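Local coordinates for protein UV damage endonuclease (Sulfolobus acidocaldarius, PDB 3TC3) that probably cuts DNA at ultraviolet-damaged and other lesions as a manganese-binding TIM-barrel endonuclease of DNA excision repair, at residues A[140-151]-A[184-192]; A[128-136]-A[173-184]. All blocks are in the same frame, centred on the assembly; numbering follows the deposited sequence.

From the N terminus, the chain first meets these contacts at the end of the loop after strand 117-120, then runs through helix 133-153, strand 158-162, helix 170-181, the short helix 186-189 and strand 192-195. Contact 2 closes a loop of 36 residues and contact 1 one of 32. Their segments alternate along the chain, so the two loops cross rather than nest. Leu184 belongs to both, and Ile140 CG1 packs 4.0 Å from Leu128 CD1. Together they join consecutive beta-alpha units of the eight-stranded barrel: contact 2 pairs that loop end and the first turn of helix 133-153 with helix 170-181, contact 1 the rest of the helix with helix 186-189 and the start of strand 192-195.

Contact 1. Residues A[140-151]-A[184-192]; sequences IMELKYHADLLD and LPSNISKRL
Ile188 supplies the apolar centre, a knob seated among Ile140, Leu143, Lys144 and Ala147 of helix 133-153. CG1 anti to the carbonyl carbon and an extended chi2 carry CD1 to the helix backbone, 3.6 Å from Lys144 N, while CG2 turns to Leu143 CB. At one end Leu184 CD2 meets Ile140 CG1 at 3.7 Å; on the side facing the barrel Leu192 CD1 meets Leu143 CD2 at 4.1 Å.

The polar part gathers at Asp151. Arg191 forms a salt bridge to Asp151 OD1, end-on, with hydrogen bonds from NH1 and NH2, each 2.8 Å and on the same face of the carboxylate; the oxygen lies in the guanidinium plane, but the carboxylate is turned 55°. Asn187 ND2 takes Asp151 OD2 at 3.1 Å in a nearly straight bond (170°). Leu150 CB lies over one guanidinium face; NH1 also donates to Asn187 O, NE and NH2 to the carbonyls of Glu156 and Ile155. A methionine for Arg191 would probably leave Asp151 OD1 without its countercharge and those three carbonyls without these N-H donors. A salt bridge and an amide hydrogen bond thus fix one end of a mainly apolar seam between helix 133-153 and the segment leading into strand 192-195.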
loop_
_atom_site.group_PDB
_atom_site.type_symbol
_atom_site.label_atom_id
_atom_site.label_comp_id
_atom_site.label_asym_id
_atom_site.label_seq_id
_atom_site.Cartn_x
_atom_site.Cartn_y
_atom_site.Cartn_z
ATOM N N ILE A 140 -2.633 10.583 -12.189
ATOM C CA ILE A 140 -3.527 9.569 -12.782
ATOM C C ILE A 140 -2.743 8.580 -13.631
ATOM O O ILE A 140 -2.994 7.426 -13.579
ATOM C CB ILE A 140 -4.634 10.298 -13.544
ATOM C CG1 ILE A 140 -5.525 10.974 -12.500
ATOM C CG2 ILE A 140 -5.476 9.209 -14.337
ATOM C CD1 ILE A 140 -6.738 11.874 -13.114
ATOM N N MET A 141 -1.741 9.054 -14.378
ATOM C CA MET A 141 -0.823 8.152 -15.123
ATOM C C MET A 141 -0.164 7.143 -14.195
ATOM O O MET A 141 -0.088 5.927 -14.563
ATOM C CB MET A 141 0.216 8.898 -16.001
ATOM C CG MET A 141 -0.469 9.631 -17.105
ATOM S SD MET A 141 -1.483 8.637 -18.310
ATOM C CE MET A 141 -3.237 8.309 -17.572
ATOM N N GLU A 142 0.304 7.617 -13.021
ATOM C CA GLU A 142 0.941 6.668 -12.088
ATOM C C GLU A 142 -0.099 5.657 -11.557
ATOM O O GLU A 142 0.180 4.466 -11.425
ATOM C CB GLU A 142 1.633 7.492 -11.018
ATOM C CG GLU A 142 2.447 6.658 -10.028
ATOM C CD GLU A 142 3.597 5.829 -10.572
ATOM O OE1 GLU A 142 3.953 5.844 -11.772
ATOM O OE2 GLU A 142 4.214 5.178 -9.716
ATOM N N LEU A 143 -1.286 6.176 -11.231
ATOM C CA LEU A 143 -2.390 5.274 -10.785
ATOM C C LEU A 143 -2.797 4.268 -11.858
ATOM O O LEU A 143 -3.000 3.068 -11.508
ATOM C CB LEU A 143 -3.611 6.126 -10.335
ATOM C CG LEU A 143 -3.381 6.854 -9.026
ATOM C CD1 LEU A 143 -4.532 7.875 -8.853
ATOM C CD2 LEU A 143 -3.179 5.944 -7.821
ATOM N N LYS A 144 -2.815 4.707 -13.126
ATOM C CA LYS A 144 -3.148 3.795 -14.236
ATOM C C LYS A 144 -2.102 2.677 -14.357
ATOM O O LYS A 144 -2.450 1.506 -14.511
ATOM C CB LYS A 144 -3.150 4.617 -15.525
ATOM C CG LYS A 144 -3.317 3.690 -16.687
ATOM C CD LYS A 144 -3.341 4.460 -18.003
ATOM C CE LYS A 144 -3.720 3.482 -19.166
ATOM N NZ LYS A 144 -2.666 2.471 -19.359
ATOM N N TYR A 145 -0.796 2.990 -14.146
ATOM C CA TYR A 145 0.187 1.903 -14.141
ATOM C C TYR A 145 -0.049 0.889 -13.013
ATOM O O TYR A 145 0.097 -0.323 -13.234
ATOM C CB TYR A 145 1.632 2.533 -14.006
ATOM C CG TYR A 145 2.661 1.664 -13.294
ATOM C CD1 TYR A 145 2.934 0.350 -13.696
ATOM C CD2 TYR A 145 3.354 2.188 -12.154
ATOM C CE1 TYR A 145 3.841 -0.480 -12.989
ATOM C CE2 TYR A 145 4.280 1.405 -11.513
ATOM C CZ TYR A 145 4.511 0.071 -11.939
ATOM O OH TYR A 145 5.364 -0.749 -11.267
ATOM N N HIS A 146 -0.422 1.387 -11.840
ATOM C CA HIS A 146 -0.690 0.450 -10.744
ATOM C C HIS A 146 -1.863 -0.469 -11.036
ATOM O O HIS A 146 -1.769 -1.652 -10.797
ATOM C CB HIS A 146 -0.925 1.240 -9.432
ATOM C CG HIS A 146 0.378 1.799 -8.834
ATOM N ND1 HIS A 146 1.121 2.812 -9.424
ATOM C CD2 HIS A 146 1.109 1.357 -7.726
ATOM C CE1 HIS A 146 2.259 3.007 -8.661
ATOM N NE2 HIS A 146 2.226 2.146 -7.642
ATOM N N ALA A 147 -2.947 0.126 -11.589
ATOM C CA ALA A 147 -4.131 -0.691 -11.963
ATOM C C ALA A 147 -3.719 -1.631 -13.079
ATOM O O ALA A 147 -4.126 -2.819 -13.066
ATOM C CB ALA A 147 -5.203 0.231 -12.436
ATOM N N ASP A 148 -2.964 -1.143 -14.048
ATOM C CA ASP A 148 -2.541 -2.058 -15.137
ATOM C C ASP A 148 -1.732 -3.248 -14.572
ATOM O O ASP A 148 -1.779 -4.368 -15.138
ATOM C CB ASP A 148 -1.674 -1.300 -16.165
ATOM C CG ASP A 148 -2.490 -0.359 -17.065
ATOM O OD1 ASP A 148 -3.728 -0.439 -17.046
ATOM O OD2 ASP A 148 -1.839 0.448 -17.738
ATOM N N LEU A 149 -0.825 -2.954 -13.614
ATOM C CA LEU A 149 0.031 -4.045 -13.090
ATOM C C LEU A 149 -0.848 -5.122 -12.433
ATOM O O LEU A 149 -0.728 -6.341 -12.721
ATOM C CB LEU A 149 1.095 -3.497 -12.129
ATOM C CG LEU A 149 2.031 -4.545 -11.545
ATOM C CD1 LEU A 149 2.903 -5.142 -12.702
ATOM C CD2 LEU A 149 2.865 -3.971 -10.450
ATOM N N LEU A 150 -1.749 -4.704 -11.576
ATOM C CA LEU A 150 -2.693 -5.598 -10.889
ATOM C C LEU A 150 -3.598 -6.314 -11.927
ATOM O O LEU A 150 -3.813 -7.559 -11.804
ATOM C CB LEU A 150 -3.495 -4.784 -9.879
ATOM C CG LEU A 150 -2.520 -4.217 -8.763
ATOM C CD1 LEU A 150 -3.356 -3.274 -7.870
ATOM C CD2 LEU A 150 -1.938 -5.303 -7.894
ATOM N N ASP A 151 -4.063 -5.569 -12.959
ATOM C CA ASP A 151 -4.859 -6.220 -13.998
ATOM C C ASP A 151 -4.054 -7.283 -14.707
ATOM O O ASP A 151 -4.594 -8.337 -15.079
ATOM C CB ASP A 151 -5.264 -5.187 -15.013
ATOM C CG ASP A 151 -6.438 -4.339 -14.636
ATOM O OD1 ASP A 151 -7.159 -4.614 -13.672
ATOM O OD2 ASP A 151 -6.667 -3.369 -15.399
ATOM N N LEU A 184 -11.869 9.421 -12.431
ATOM C CA LEU A 184 -11.043 8.237 -12.713
ATOM C C LEU A 184 -11.729 7.108 -13.471
ATOM O O LEU A 184 -12.930 6.867 -13.293
ATOM C CB LEU A 184 -10.535 7.649 -11.358
ATOM C CG LEU A 184 -9.554 8.496 -10.572
ATOM C CD1 LEU A 184 -9.306 7.867 -9.256
ATOM C CD2 LEU A 184 -8.231 8.685 -11.381
ATOM N N PRO A 185 -10.992 6.364 -14.286
ATOM C CA PRO A 185 -11.558 5.134 -14.844
ATOM C C PRO A 185 -11.763 4.103 -13.773
ATOM O O PRO A 185 -11.062 4.107 -12.762
ATOM C CB PRO A 185 -10.460 4.639 -15.812
ATOM C CG PRO A 185 -9.233 5.195 -15.249
ATOM C CD PRO A 185 -9.587 6.559 -14.650
ATOM N N SER A 186 -12.756 3.250 -13.955
ATOM C CA SER A 186 -13.152 2.229 -13.043
ATOM C C SER A 186 -12.052 1.309 -12.593
ATOM O O SER A 186 -12.099 0.849 -11.471
ATOM C CB SER A 186 -14.211 1.325 -13.715
ATOM O OG SER A 186 -15.332 2.092 -13.931
ATOM N N ASN A 187 -11.085 0.948 -13.466
ATOM C CA ASN A 187 -10.063 -0.022 -13.015
ATOM C C ASN A 187 -9.140 0.567 -11.961
ATOM O O ASN A 187 -8.527 -0.178 -11.195
ATOM C CB ASN A 187 -9.241 -0.674 -14.148
ATOM C CG ASN A 187 -8.270 0.274 -14.838
ATOM O OD1 ASN A 187 -8.408 1.518 -14.872
ATOM N ND2 ASN A 187 -7.218 -0.349 -15.401
ATOM N N ILE A 188 -9.125 1.907 -11.881
ATOM C CA ILE A 188 -8.379 2.549 -10.800
ATOM C C ILE A 188 -9.337 2.786 -9.643
ATOM O O ILE A 188 -9.042 2.466 -8.473
ATOM C CB ILE A 188 -7.820 3.911 -11.220
ATOM C CG1 ILE A 188 -6.831 3.720 -12.412
ATOM C CG2 ILE A 188 -7.166 4.703 -10.009
ATOM C CD1 ILE A 188 -6.365 5.077 -13.008
ATOM N N SER A 189 -10.466 3.436 -9.961
ATOM C CA SER A 189 -11.342 3.867 -8.847
ATOM C C SER A 189 -11.810 2.664 -7.967
ATOM O O SER A 189 -11.969 2.831 -6.730
ATOM C CB SER A 189 -12.552 4.695 -9.365
ATOM O OG SER A 189 -13.403 3.848 -10.100
ATOM N N LYS A 190 -12.109 1.504 -8.555
ATOM C CA LYS A 190 -12.563 0.356 -7.797
ATOM C C LYS A 190 -11.533 -0.176 -6.800
ATOM O O LYS A 190 -11.889 -0.814 -5.830
ATOM C CB LYS A 190 -13.060 -0.763 -8.707
ATOM C CG LYS A 190 -14.485 -0.453 -9.282
ATOM C CD LYS A 190 -15.572 -0.422 -8.135
ATOM C CE LYS A 190 -16.991 -0.316 -8.684
ATOM N NZ LYS A 190 -17.322 1.143 -8.818
ATOM N N ARG A 191 -10.266 0.152 -7.057
ATOM C CA ARG A 191 -9.162 -0.388 -6.273
ATOM C C ARG A 191 -8.698 0.652 -5.260
ATOM O O ARG A 191 -7.908 0.336 -4.333
ATOM C CB ARG A 191 -7.981 -0.714 -7.155
ATOM C CG ARG A 191 -8.210 -1.950 -7.992
ATOM C CD ARG A 191 -6.920 -2.192 -8.663
ATOM N NE ARG A 191 -6.934 -3.547 -9.269
ATOM C CZ ARG A 191 -7.087 -3.834 -10.532
ATOM N NH1 ARG A 191 -7.380 -2.900 -11.435
ATOM N NH2 ARG A 191 -6.910 -5.120 -10.929
ATOM N N LEU A 192 -9.182 1.893 -5.348
ATOM C CA LEU A 192 -8.499 2.948 -4.560
ATOM C C LEU A 192 -8.954 2.933 -3.096
ATOM O O LEU A 192 -10.135 2.688 -2.782
ATOM C CB LEU A 192 -8.857 4.322 -5.163
ATOM C CG LEU A 192 -7.872 5.408 -4.799
ATOM C CD1 LEU A 192 -6.535 5.229 -5.565
ATOM C CD2 LEU A 192 -8.442 6.812 -5.183
HETATM O O HOH W 1 -5.646 0.936 -18.092
#

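Contact 2. Residues A[128-136]-A[173-184]; sequences LNSVREEVV and SLNRFIENFRKL
Asn129, in the loop from a TIM-barrel strand to helix 133-153, packs its CB 3.5 Å from Phe177 N of helix 170-181, near the edge of the Phe177 ring. Leu128 covers a face of the same ring: CD2 stands 4.3 Å from the centroid, 25° off the normal, a CH-pi contact. CG anti to the backbone N (chi1 176°) sets this branch against the helix, where CD2 also meets Phe181 and Leu184.

Two side-chain amides and one guanidinium tie loop and helix together. Asn180 ND2 donates to Leu128 O at 2.9 Å, in the carbonyl plane. Arg176 NE donates to Asn129 O at 2.7 Å, with a weaker bond from NH2. Asn129 ND2, bonded chiefly to Ser165 O, also donates to Ser173 O at 3.1 Å, from above its carbonyl plane, on the face opposite Phe177 N.

The next shell orients these groups. Val131 CG1 lies 3.4 Å above the centre of the Arg176 guanidinium, Ser173 CA flanks the opposite face, and NH1 donates to Met167 O. Ser130 OG accepts from Arg132 N in an ST turn. A water donates to Ser130 O at 2.7 Å and accepts from Asn180 ND2 at 2.9 Å.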
loop_
_atom_site.group_PDB
_atom_site.type_symbol
_atom_site.label_atom_id
_atom_site.label_comp_id
_atom_site.label_asym_id
_atom_site.label_seq_id
_atom_site.Cartn_x
_atom_site.Cartn_y
_atom_site.Cartn_z
ATOM N N LEU A 128 -3.718 13.438 -6.002
ATOM C CA LEU A 128 -4.914 13.336 -6.876
ATOM C C LEU A 128 -5.698 14.639 -6.774
ATOM O O LEU A 128 -6.402 14.976 -7.734
ATOM C CB LEU A 128 -5.763 12.112 -6.434
ATOM C CG LEU A 128 -7.074 12.041 -7.285
ATOM C CD1 LEU A 128 -6.777 11.740 -8.776
ATOM C CD2 LEU A 128 -7.793 10.843 -6.706
ATOM N N ASN A 129 -5.560 15.350 -5.636
ATOM C CA ASN A 129 -6.332 16.590 -5.445
ATOM C C ASN A 129 -5.470 17.822 -5.665
ATOM O O ASN A 129 -5.753 18.956 -5.170
ATOM C CB ASN A 129 -6.901 16.627 -4.030
ATOM C CG ASN A 129 -5.843 16.901 -2.993
ATOM O OD1 ASN A 129 -4.640 16.770 -3.244
ATOM N ND2 ASN A 129 -6.289 17.449 -1.837
ATOM N N SER A 130 -4.380 17.714 -6.407
ATOM C CA SER A 130 -3.591 18.937 -6.691
ATOM C C SER A 130 -4.381 20.030 -7.392
ATOM O O SER A 130 -5.275 19.742 -8.181
ATOM C CB SER A 130 -2.439 18.566 -7.681
ATOM O OG SER A 130 -1.571 19.708 -7.881
ATOM N N VAL A 131 -4.036 21.272 -7.109
ATOM C CA VAL A 131 -4.616 22.376 -7.900
ATOM C C VAL A 131 -3.980 22.535 -9.286
ATOM O O VAL A 131 -4.494 23.274 -10.140
ATOM C CB VAL A 131 -4.515 23.738 -7.142
ATOM C CG1 VAL A 131 -5.199 23.719 -5.763
ATOM C CG2 VAL A 131 -3.085 24.175 -6.942
ATOM N N ARG A 132 -2.895 21.810 -9.542
ATOM C CA ARG A 132 -2.164 21.932 -10.785
ATOM C C ARG A 132 -2.601 20.831 -11.724
ATOM O O ARG A 132 -2.391 19.607 -11.446
ATOM C CB ARG A 132 -0.686 21.805 -10.517
ATOM C CG ARG A 132 -0.220 22.838 -9.574
ATOM C CD ARG A 132 1.305 22.828 -9.351
ATOM N NE ARG A 132 2.081 23.286 -10.507
ATOM C CZ ARG A 132 2.524 24.541 -10.660
ATOM N NH1 ARG A 132 2.206 25.481 -9.741
ATOM N NH2 ARG A 132 3.268 24.882 -11.713
ATOM N N GLU A 133 -3.163 21.228 -12.867
ATOM C CA GLU A 133 -3.684 20.216 -13.796
ATOM C C GLU A 133 -2.637 19.191 -14.226
ATOM O O GLU A 133 -2.970 18.015 -14.405
ATOM C CB GLU A 133 -4.224 20.922 -15.035
ATOM C CG GLU A 133 -4.937 19.988 -16.000
ATOM C CD GLU A 133 -5.668 20.807 -17.071
ATOM O OE1 GLU A 133 -5.227 21.972 -17.314
ATOM O OE2 GLU A 133 -6.692 20.312 -17.632
ATOM N N GLU A 134 -1.397 19.620 -14.440
ATOM C CA GLU A 134 -0.407 18.690 -14.938
ATOM C C GLU A 134 -0.050 17.695 -13.825
ATOM O O GLU A 134 0.398 16.584 -14.113
ATOM C CB GLU A 134 0.813 19.482 -15.404
ATOM C CG GLU A 134 1.796 19.949 -14.435
ATOM C CD GLU A 134 1.437 21.266 -13.691
ATOM O OE1 GLU A 134 0.366 21.915 -14.033
ATOM O OE2 GLU A 134 2.341 21.592 -12.786
ATOM N N VAL A 135 -0.166 18.100 -12.552
ATOM C CA VAL A 135 0.173 17.182 -11.431
ATOM C C VAL A 135 -0.940 16.131 -11.293
ATOM O O VAL A 135 -0.658 14.949 -11.071
ATOM C CB VAL A 135 0.355 17.947 -10.100
ATOM C CG1 VAL A 135 0.527 16.941 -8.908
ATOM C CG2 VAL A 135 1.568 18.893 -10.174
ATOM N N VAL A 136 -2.194 16.554 -11.493
ATOM C CA VAL A 136 -3.351 15.629 -11.498
ATOM C C VAL A 136 -3.133 14.610 -12.644
ATOM O O VAL A 136 -3.251 13.374 -12.437
ATOM C CB VAL A 136 -4.673 16.370 -11.667
ATOM C CG1 VAL A 136 -5.810 15.299 -11.713
ATOM C CG2 VAL A 136 -4.892 17.279 -10.431
ATOM N N SER A 173 -9.772 21.363 -0.344
ATOM C CA SER A 173 -8.863 20.236 -0.726
ATOM C C SER A 173 -9.588 18.909 -0.691
ATOM O O SER A 173 -9.323 18.027 -1.556
ATOM C CB SER A 173 -7.640 20.210 0.198
ATOM O OG SER A 173 -6.731 21.331 -0.078
ATOM N N LEU A 174 -10.517 18.723 0.267
ATOM C CA LEU A 174 -11.359 17.504 0.273
ATOM C C LEU A 174 -12.304 17.441 -0.960
ATOM O O LEU A 174 -12.494 16.354 -1.572
ATOM C CB LEU A 174 -12.239 17.361 1.592
ATOM C CG LEU A 174 -11.355 17.273 2.823
ATOM C CD1 LEU A 174 -12.316 17.267 4.044
ATOM C CD2 LEU A 174 -10.536 15.978 2.817
ATOM N N ASN A 175 -12.907 18.602 -1.299
ATOM C CA ASN A 175 -13.804 18.589 -2.416
ATOM C C ASN A 175 -13.053 18.426 -3.746
ATOM O O ASN A 175 -13.570 17.681 -4.596
ATOM C CB ASN A 175 -14.679 19.821 -2.338
ATOM C CG ASN A 175 -15.856 19.592 -1.326
ATOM O OD1 ASN A 175 -16.610 18.556 -1.393
ATOM N ND2 ASN A 175 -15.981 20.484 -0.392
ATOM N N ARG A 176 -11.841 18.967 -3.846
ATOM C CA ARG A 176 -11.016 18.729 -5.070
ATOM C C ARG A 176 -10.669 17.218 -5.143
ATOM O O ARG A 176 -10.705 16.622 -6.237
ATOM C CB ARG A 176 -9.667 19.460 -5.097
ATOM C CG ARG A 176 -9.823 20.991 -5.270
ATOM C CD ARG A 176 -8.454 21.621 -5.709
ATOM N NE ARG A 176 -7.312 21.172 -4.884
ATOM C CZ ARG A 176 -7.024 21.661 -3.690
ATOM N NH1 ARG A 176 -7.753 22.691 -3.167
ATOM N NH2 ARG A 176 -6.018 21.160 -3.002
ATOM N N PHE A 177 -10.423 16.593 -3.997
ATOM C CA PHE A 177 -10.126 15.158 -4.100
ATOM C C PHE A 177 -11.313 14.401 -4.673
ATOM O O PHE A 177 -11.178 13.520 -5.511
ATOM C CB PHE A 177 -9.777 14.637 -2.714
ATOM C CG PHE A 177 -9.466 13.156 -2.713
ATOM C CD1 PHE A 177 -10.501 12.176 -2.684
ATOM C CD2 PHE A 177 -8.131 12.742 -2.723
ATOM C CE1 PHE A 177 -10.151 10.853 -2.753
ATOM C CE2 PHE A 177 -7.808 11.372 -2.820
ATOM C CZ PHE A 177 -8.828 10.409 -2.787
ATOM N N ILE A 178 -12.483 14.642 -4.079
ATOM C CA ILE A 178 -13.725 13.960 -4.525
ATOM C C ILE A 178 -14.029 14.243 -6.038
ATOM O O ILE A 178 -14.325 13.276 -6.779
ATOM C CB ILE A 178 -14.909 14.387 -3.662
ATOM C CG1 ILE A 178 -14.720 13.782 -2.248
ATOM C CG2 ILE A 178 -16.235 13.873 -4.294
ATOM C CD1 ILE A 178 -15.757 14.267 -1.220
ATOM N N GLU A 179 -13.853 15.511 -6.461
ATOM C CA GLU A 179 -14.104 15.855 -7.864
ATOM C C GLU A 179 -13.202 15.042 -8.795
ATOM O O GLU A 179 -13.666 14.501 -9.779
ATOM C CB GLU A 179 -13.936 17.362 -8.120
ATOM C CG GLU A 179 -14.564 17.733 -9.509
ATOM C CD GLU A 179 -14.207 19.064 -10.180
ATOM O OE1 GLU A 179 -13.468 19.896 -9.620
ATOM O OE2 GLU A 179 -14.695 19.231 -11.330
ATOM N N ASN A 180 -11.900 14.998 -8.457
ATOM C CA ASN A 180 -10.973 14.357 -9.380
ATOM C C ASN A 180 -11.079 12.833 -9.282
ATOM O O ASN A 180 -10.913 12.132 -10.274
ATOM C CB ASN A 180 -9.531 14.779 -9.024
ATOM C CG ASN A 180 -9.270 16.299 -9.373
ATOM O OD1 ASN A 180 -10.141 16.898 -10.041
ATOM N ND2 ASN A 180 -8.213 16.895 -8.949
ATOM N N PHE A 181 -11.411 12.312 -8.060
ATOM C CA PHE A 181 -11.674 10.903 -7.934
ATOM C C PHE A 181 -12.792 10.426 -8.902
ATOM O O PHE A 181 -12.737 9.363 -9.517
ATOM C CB PHE A 181 -12.091 10.552 -6.470
ATOM C CG PHE A 181 -12.563 9.162 -6.328
ATOM C CD1 PHE A 181 -11.662 8.075 -6.268
ATOM C CD2 PHE A 181 -13.932 8.936 -6.167
ATOM C CE1 PHE A 181 -12.153 6.711 -6.164
ATOM C CE2 PHE A 181 -14.389 7.643 -6.048
ATOM C CZ PHE A 181 -13.526 6.515 -6.005
ATOM N N ARG A 182 -13.805 11.292 -9.024
ATOM C CA ARG A 182 -15.002 10.930 -9.796
ATOM C C ARG A 182 -14.717 10.933 -11.325
ATOM O O ARG A 182 -15.582 10.501 -12.094
ATOM C CB ARG A 182 -16.110 11.963 -9.439
ATOM C CG ARG A 182 -16.761 11.510 -8.120
ATOM C CD ARG A 182 -17.705 12.583 -7.642
ATOM N NE ARG A 182 -18.333 12.155 -6.397
ATOM C CZ ARG A 182 -19.038 12.956 -5.630
ATOM N NH1 ARG A 182 -19.161 14.269 -5.941
ATOM N NH2 ARG A 182 -19.559 12.439 -4.496
ATOM N N LYS A 183 -13.564 11.445 -11.713
ATOM C CA LYS A 183 -13.143 11.386 -13.136
ATOM C C LYS A 183 -12.284 10.158 -13.431
ATOM O O LYS A 183 -11.877 9.943 -14.600
ATOM C CB LYS A 183 -12.379 12.629 -13.466
ATOM C CG LYS A 183 -13.251 13.852 -13.417
ATOM C CD LYS A 183 -12.368 15.071 -13.595
ATOM C CE LYS A 183 -13.220 16.328 -13.475
ATOM N NZ LYS A 183 -12.178 17.416 -13.555
ATOM N N LEU A 184 -11.869 9.421 -12.431
ATOM C CA LEU A 184 -11.043 8.237 -12.713
ATOM C C LEU A 184 -11.729 7.108 -13.471
ATOM O O LEU A 184 -12.930 6.867 -13.293
ATOM C CB LEU A 184 -10.535 7.649 -11.358
ATOM C CG LEU A 184 -9.554 8.496 -10.572
ATOM C CD1 LEU A 184 -9.306 7.867 -9.256
ATOM C CD2 LEU A 184 -8.231 8.685 -11.381
HETATM O O HOH W 2 -7.534 19.667 -9.623
#